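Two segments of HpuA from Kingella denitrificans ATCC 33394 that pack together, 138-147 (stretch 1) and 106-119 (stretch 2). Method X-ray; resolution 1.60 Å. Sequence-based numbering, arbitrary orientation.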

ATOM      1  N   PHE A 138      -1.864   2.808   0.752  1.00 16.38           N
ATOM      2  CA  PHE A 138      -2.447   2.824  -0.599  1.00 15.78           C
ATOM      3  C   PHE A 138      -3.897   3.204  -0.499  1.00 16.59           C
ATOM      4  O   PHE A 138      -4.511   3.065   0.566  1.00 17.80           O
ATOM      5  CB  PHE A 138      -2.205   1.496  -1.368  1.00 16.06           C
ATOM      6  CG  PHE A 138      -3.017   0.326  -0.893  1.00 16.42           C
ATOM      7  CD1 PHE A 138      -2.677  -0.378   0.274  1.00 18.74           C
ATOM      8  CD2 PHE A 138      -4.119  -0.102  -1.603  1.00 18.37           C
ATOM      9  CE1 PHE A 138      -3.398  -1.472   0.688  1.00 19.80           C
ATOM     10  CE2 PHE A 138      -4.887  -1.164  -1.150  1.00 19.50           C
ATOM     11  CZ  PHE A 138      -4.526  -1.853  -0.021  1.00 20.41           C
ATOM     12  N   GLY A 139      -4.433   3.685  -1.613  1.00 15.88           N
ATOM     13  CA  GLY A 139      -5.778   4.207  -1.608  1.00 16.70           C
ATOM     14  C   GLY A 139      -6.096   4.909  -2.884  1.00 17.10           C
ATOM     15  O   GLY A 139      -5.560   4.593  -3.963  1.00 17.33           O
ATOM     16  N   ALA A 140      -7.071   5.831  -2.792  1.00 16.66           N
ATOM     17  CA  ALA A 140      -7.545   6.570  -3.974  1.00 17.48           C
ATOM     18  C   ALA A 140      -8.086   7.896  -3.544  1.00 18.61           C
ATOM     19  O   ALA A 140      -8.683   8.011  -2.450  1.00 18.97           O
ATOM     20  CB  ALA A 140      -8.637   5.810  -4.694  1.00 18.57           C
ATOM     21  N   TRP A 141      -7.931   8.873  -4.440  1.00 18.20           N
ATOM     22  CA  TRP A 141      -8.591  10.157  -4.324  1.00 17.80           C
ATOM     23  C   TRP A 141      -9.499  10.320  -5.548  1.00 20.84           C
ATOM     24  O   TRP A 141      -9.128   9.960  -6.674  1.00 20.54           O
ATOM     25  CB  TRP A 141      -7.564  11.251  -4.254  1.00 18.09           C
ATOM     26  CG  TRP A 141      -8.075  12.687  -4.298  1.00 19.12           C
ATOM     27  CD1 TRP A 141      -8.374  13.485  -3.243  1.00 19.54           C
ATOM     28  CD2 TRP A 141      -8.232  13.505  -5.484  1.00 20.90           C
ATOM     29  NE1 TRP A 141      -8.743  14.755  -3.678  1.00 21.12           N
ATOM     30  CE2 TRP A 141      -8.642  14.789  -5.056  1.00 20.79           C
ATOM     31  CE3 TRP A 141      -8.087  13.261  -6.845  1.00 21.06           C
ATOM     32  CZ2 TRP A 141      -8.892  15.821  -5.955  1.00 21.52           C
ATOM     33  CZ3 TRP A 141      -8.294  14.322  -7.746  1.00 20.24           C
ATOM     34  CH2 TRP A 141      -8.696  15.572  -7.283  1.00 22.50           C
ATOM     35  N   MET A 142     -10.681  10.856  -5.298  1.00 19.80           N
ATOM     36  CA  MET A 142     -11.623  11.181  -6.384  1.00 22.00           C
ATOM     37  C   MET A 142     -11.818  12.684  -6.423  1.00 21.78           C
ATOM     38  O   MET A 142     -12.054  13.279  -5.376  1.00 21.28           O
ATOM     39  CB  MET A 142     -12.941  10.471  -6.170  1.00 24.29           C
ATOM     40  CG  MET A 142     -13.983  10.853  -7.214  1.00 26.68           C
ATOM     41  SD  MET A 142     -15.612  10.178  -6.803  1.00 32.71           S
ATOM     42  CE  MET A 142     -15.236   8.632  -7.549  1.00 31.57           C
ATOM     43  N   SER A 143     -11.750  13.272  -7.619  1.00 22.04           N
ATOM     44  CA  SER A 143     -12.015  14.715  -7.781  1.00 22.93           C
ATOM     45  C   SER A 143     -13.526  15.024  -7.696  1.00 22.00           C
ATOM     46  O   SER A 143     -14.376  14.115  -7.799  1.00 21.67           O
ATOM     47  CB  SER A 143     -11.453  15.265  -9.091  1.00 28.17           C
ATOM     48  OG  SER A 143     -12.278  14.924 -10.173  1.00 30.95           O
ATOM     49  N   PRO A 144     -13.842  16.311  -7.434  1.00 24.80           N
ATOM     50  CA  PRO A 144     -15.243  16.723  -7.584  1.00 26.21           C
ATOM     51  C   PRO A 144     -15.807  16.400  -8.969  1.00 25.10           C
ATOM     52  O   PRO A 144     -17.020  16.137  -9.093  1.00 27.62           O
ATOM     53  CB  PRO A 144     -15.201  18.225  -7.291  1.00 25.93           C
ATOM     54  CG  PRO A 144     -13.798  18.620  -7.222  1.00 26.51           C
ATOM     55  CD  PRO A 144     -12.995  17.397  -6.929  1.00 24.61           C
ATOM     56  N   SER A 145     -14.956  16.364  -9.979  1.00 25.21           N
ATOM     57  CA  SER A 145     -15.395  15.900 -11.318  1.00 25.27           C
ATOM     58  C   SER A 145     -15.517  14.386 -11.534  1.00 27.62           C
ATOM     59  O   SER A 145     -15.858  13.944 -12.628  1.00 30.85           O
ATOM     60  CB  SER A 145     -14.580  16.585 -12.403  1.00 28.95           C
ATOM     61  OG  SER A 145     -13.223  16.165 -12.364  1.00 41.74           O
ATOM     62  N   LYS A 146     -15.225  13.596 -10.502  1.00 26.01           N
ATOM     63  CA  LYS A 146     -15.363  12.156 -10.473  1.00 29.10           C
ATOM     64  C   LYS A 146     -14.290  11.420 -11.233  1.00 27.50           C
ATOM     65  O   LYS A 146     -14.423  10.223 -11.445  1.00 32.16           O
ATOM     66  CB  LYS A 146     -16.729  11.664 -10.969  1.00 32.82           C
ATOM     67  CG  LYS A 146     -17.917  12.336 -10.336  1.00 36.27           C
ATOM     68  CD  LYS A 146     -17.954  12.089  -8.868  1.00 37.20           C
ATOM     69  CE  LYS A 146     -19.178  12.686  -8.211  1.00 39.69           C
ATOM     70  NZ  LYS A 146     -19.069  12.352  -6.756  1.00 42.53           N
ATOM     71  N   THR A 147     -13.220  12.087 -11.606  1.00 26.67           N
ATOM     72  CA  THR A 147     -12.023  11.374 -12.041  1.00 26.37           C
ATOM     73  C   THR A 147     -11.230  10.943 -10.802  1.00 24.05           C
ATOM     74  O   THR A 147     -11.352  11.554  -9.746  1.00 24.48           O
ATOM     75  CB  THR A 147     -11.182  12.255 -12.941  1.00 29.90           C
ATOM     76  OG1 THR A 147     -10.794  13.443 -12.257  1.00 29.32           O
ATOM     77  CG2 THR A 147     -11.986  12.648 -14.174  1.00 31.38           C
TER
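Stretch 2, residues 106-119: PMQPLDSGGKMIAC

Stretch 2 folds back on itself, and its second arm, strand 115-118, lies against strand 138-142 with the two N-to-C directions 177° apart and the axes approaching to 4.7 Å: an antiparallel sheet pairing. Near the start of stretch 2, M107, extended at phi/psi -93/149, points toward stretch 1, and its CE comes within 3.7 Å of A140 O. Q108 and P109 form a short strand beyond reach of stretch 1; it pairs with the second arm through Q108 N to M116 O and M116 N to Q108 O, each 3.0 Å.

L110 opens a type I turn that ends at G113, closed by G113 N to L110 O at 2.9 Å; L110 CD1 lies 3.5 Å from W141 NE1. At the turn's corner, S112 O approaches P144 CG at 3.4 Å, while a water joins S112 OG (2.7 Å) to W141 NE1 (3.0 Å). G113 has phi/psi 90/-1, angles that favour glycine, and its O takes a CA-H...O contact from P144 CA at 3.6 Å. G114 CA sits 2.9 Å from M142 O, where an ideal CB on G114 would clash with that oxygen.

From K115 the backbone is extended and the ladder begins. K115 N to M142 O and M142 N to K115 O, both 2.8 Å, define a hydrogen-bonded pair. The side chain of K115 lies on the same face as that of M142, K115 CD to M142 SD 4.1 Å. M116 faces W141 in a non-hydrogen-bonded pair, CA to CA 4.6 Å. I117 repeats the bonded pattern with A140: I117 N to A140 O, 3.0 Å, and A140 N to I117 O, 2.9 Å. A118 CA comes 4.1 Å from G139 CA; an ideal CB on G139 would clash with I117 O. C119 N donates to F138 O at 3.0 Å, and C119 SG rests 3.8 Å from F138 CE1, oblique to the ring.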

ATOM      1  N   PRO A 106     -17.503   2.895   1.728  1.00 22.25           N
ATOM      2  CA  PRO A 106     -17.712   4.301   1.417  1.00 22.82           C
ATOM      3  C   PRO A 106     -16.402   5.117   1.479  1.00 21.36           C
ATOM      4  O   PRO A 106     -15.567   4.855   2.329  1.00 23.18           O
ATOM      5  CB  PRO A 106     -18.667   4.746   2.555  1.00 23.09           C
ATOM      6  CG  PRO A 106     -18.290   3.903   3.717  1.00 24.64           C
ATOM      7  CD  PRO A 106     -17.931   2.551   3.102  1.00 24.19           C
ATOM      8  N   MET A 107     -16.235   6.082   0.592  1.00 20.41           N
ATOM      9  CA  MET A 107     -15.115   6.999   0.640  1.00 21.68           C
ATOM     10  C   MET A 107     -15.516   8.232   1.430  1.00 24.85           C
ATOM     11  O   MET A 107     -16.702   8.618   1.433  1.00 26.87           O
ATOM     12  CB  MET A 107     -14.725   7.399  -0.769  1.00 23.59           C
ATOM     13  CG  MET A 107     -14.376   6.195  -1.651  1.00 22.48           C
ATOM     14  SD  MET A 107     -13.872   6.624  -3.337  1.00 25.45           S
ATOM     15  CE  MET A 107     -12.285   7.379  -3.108  1.00 23.62           C
ATOM     16  N   GLN A 108     -14.572   8.845   2.099  1.00 21.61           N
ATOM     17  CA  GLN A 108     -14.891  10.036   2.888  1.00 23.01           C
ATOM     18  C   GLN A 108     -15.005  11.236   2.005  1.00 21.92           C
ATOM     19  O   GLN A 108     -14.105  11.546   1.221  1.00 20.78           O
ATOM     20  CB  GLN A 108     -13.858  10.275   3.969  1.00 22.41           C
ATOM     21  CG  GLN A 108     -14.256  11.454   4.899  1.00 23.70           C
ATOM     22  CD  GLN A 108     -13.355  11.666   6.088  1.00 24.81           C
ATOM     23  OE1 GLN A 108     -12.229  11.187   6.159  1.00 24.65           O
ATOM     24  NE2 GLN A 108     -13.851  12.438   7.070  1.00 24.57           N
ATOM     25  N   PRO A 109     -16.130  12.014   2.126  1.00 21.88           N
ATOM     26  CA  PRO A 109     -16.152  13.268   1.380  1.00 21.91           C
ATOM     27  C   PRO A 109     -15.183  14.315   1.880  1.00 19.95           C
ATOM     28  O   PRO A 109     -14.899  14.374   3.062  1.00 22.65           O
ATOM     29  CB  PRO A 109     -17.601  13.769   1.587  1.00 24.26           C
ATOM     30  CG  PRO A 109     -17.972  13.205   2.871  1.00 23.89           C
ATOM     31  CD  PRO A 109     -17.300  11.853   2.991  1.00 24.40           C
ATOM     32  N   LEU A 110     -14.680  15.132   0.967  1.00 22.02           N
ATOM     33  CA  LEU A 110     -13.669  16.146   1.246  1.00 20.74           C
ATOM     34  C   LEU A 110     -14.235  17.561   1.101  1.00 21.32           C
ATOM     35  O   LEU A 110     -15.166  17.790   0.341  1.00 22.06           O
ATOM     36  CB  LEU A 110     -12.488  16.040   0.277  1.00 21.76           C
ATOM     37  CG  LEU A 110     -11.871  14.622   0.189  1.00 19.99           C
ATOM     38  CD1 LEU A 110     -10.764  14.620  -0.845  1.00 21.09           C
ATOM     39  CD2 LEU A 110     -11.370  14.171   1.565  1.00 21.72           C
ATOM     40  N   ASP A 111     -13.581  18.494   1.756  1.00 23.57           N
ATOM     41  CA  ASP A 111     -13.904  19.928   1.597  1.00 25.16           C
ATOM     42  C   ASP A 111     -14.065  20.404   0.149  1.00 26.62           C
ATOM     43  O   ASP A 111     -14.948  21.220  -0.121  1.00 24.20           O
ATOM     44  CB  ASP A 111     -12.931  20.813   2.374  1.00 25.77           C
ATOM     45  CG  ASP A 111     -11.463  20.588   2.021  1.00 24.74           C
ATOM     46  OD1 ASP A 111     -11.150  19.739   1.161  1.00 23.86           O
ATOM     47  OD2 ASP A 111     -10.636  21.298   2.624  1.00 27.62           O
ATOM     48  N   SER A 112     -13.246  19.879  -0.766  1.00 22.53           N
ATOM     49  CA  SER A 112     -13.225  20.203  -2.205  1.00 23.91           C
ATOM     50  C   SER A 112     -14.400  19.641  -3.028  1.00 25.49           C
ATOM     51  O   SER A 112     -14.561  19.997  -4.226  1.00 26.07           O
ATOM     52  CB  SER A 112     -11.943  19.623  -2.817  1.00 22.71           C
ATOM     53  OG  SER A 112     -12.039  18.208  -2.667  1.00 23.38           O
ATOM     54  N   GLY A 113     -15.128  18.703  -2.433  1.00 21.92           N
ATOM     55  CA  GLY A 113     -16.113  17.893  -3.106  1.00 23.15           C
ATOM     56  C   GLY A 113     -15.586  16.612  -3.686  1.00 22.81           C
ATOM     57  O   GLY A 113     -16.320  15.818  -4.300  1.00 23.96           O
ATOM     58  N   GLY A 114     -14.273  16.408  -3.522  1.00 21.99           N
ATOM     59  CA  GLY A 114     -13.705  15.119  -3.841  1.00 21.99           C
ATOM     60  C   GLY A 114     -14.014  14.098  -2.764  1.00 22.78           C
ATOM     61  O   GLY A 114     -14.793  14.328  -1.840  1.00 22.04           O
ATOM     62  N   LYS A 115     -13.394  12.917  -2.893  1.00 21.38           N
ATOM     63  CA  LYS A 115     -13.507  11.893  -1.855  1.00 20.51           C
ATOM     64  C   LYS A 115     -12.127  11.222  -1.702  1.00 19.42           C
ATOM     65  O   LYS A 115     -11.326  11.251  -2.621  1.00 19.79           O
ATOM     66  CB  LYS A 115     -14.532  10.804  -2.183  1.00 23.35           C
ATOM     67  CG  LYS A 115     -15.915  11.328  -2.573  1.00 24.51           C
ATOM     68  CD  LYS A 115     -16.858  10.181  -2.880  1.00 28.65           C
ATOM     69  CE  LYS A 115     -18.221  10.649  -3.385  1.00 33.56           C
ATOM     70  NZ  LYS A 115     -18.817  11.634  -2.458  1.00 37.96           N
ATOM     71  N   MET A 116     -11.947  10.574  -0.561  1.00 20.24           N
ATOM     72  CA  MET A 116     -10.681   9.857  -0.278  1.00 19.97           C
ATOM     73  C   MET A 116     -10.892   8.584   0.476  1.00 19.54           C
ATOM     74  O   MET A 116     -11.738   8.447   1.348  1.00 19.40           O
ATOM     75  CB  MET A 116      -9.752  10.783   0.493  1.00 20.93           C
ATOM     76  CG  MET A 116      -8.399  10.191   0.859  1.00 20.44           C
ATOM     77  SD  MET A 116      -7.484  11.413   1.787  1.00 21.41           S
ATOM     78  CE  MET A 116      -6.019  10.482   2.257  1.00 21.77           C
ATOM     79  N   ILE A 117     -10.058   7.584   0.171  1.00 19.11           N
ATOM     80  CA  ILE A 117      -9.963   6.425   1.041  1.00 19.86           C
ATOM     81  C   ILE A 117      -8.512   5.892   1.028  1.00 19.50           C
ATOM     82  O   ILE A 117      -7.757   6.106   0.046  1.00 18.44           O
ATOM     83  CB  ILE A 117     -10.909   5.334   0.552  1.00 23.23           C
ATOM     84  CG1 ILE A 117     -11.158   4.292   1.682  1.00 25.26           C
ATOM     85  CG2 ILE A 117     -10.411   4.722  -0.727  1.00 23.12           C
ATOM     86  CD1 ILE A 117     -12.395   3.484   1.575  1.00 27.64           C
ATOM     87  N   ALA A 118      -8.137   5.254   2.139  1.00 19.49           N
ATOM     88  CA  ALA A 118      -6.832   4.618   2.305  1.00 21.05           C
ATOM     89  C   ALA A 118      -6.996   3.336   3.104  1.00 23.68           C
ATOM     90  O   ALA A 118      -8.074   3.028   3.641  1.00 23.89           O
ATOM     91  CB  ALA A 118      -5.871   5.557   2.967  1.00 22.23           C
ATOM     92  N   CYS A 119      -5.957   2.516   3.143  1.00 24.37           N
ATOM     93  CA  CYS A 119      -6.044   1.244   3.914  1.00 29.14           C
ATOM     94  C   CYS A 119      -6.371   1.459   5.397  1.00 33.97           C
ATOM     95  O   CYS A 119      -5.856   2.397   6.031  1.00 33.10           O
ATOM     96  CB  CYS A 119      -4.733   0.505   3.927  1.00 29.65           C
ATOM     97  SG  CYS A 119      -4.878  -1.328   4.194  1.00 34.42           S
TER
HETATM   98  O   HOH W   1      -9.434  17.477  -2.669  1.00 20.35           O
HETATM   99  O   HOH W   2     -16.334  13.498  -5.935  1.00 28.05           O
HETATM  100  O   HOH W   3     -20.572  12.689  -4.601  1.00 52.69           O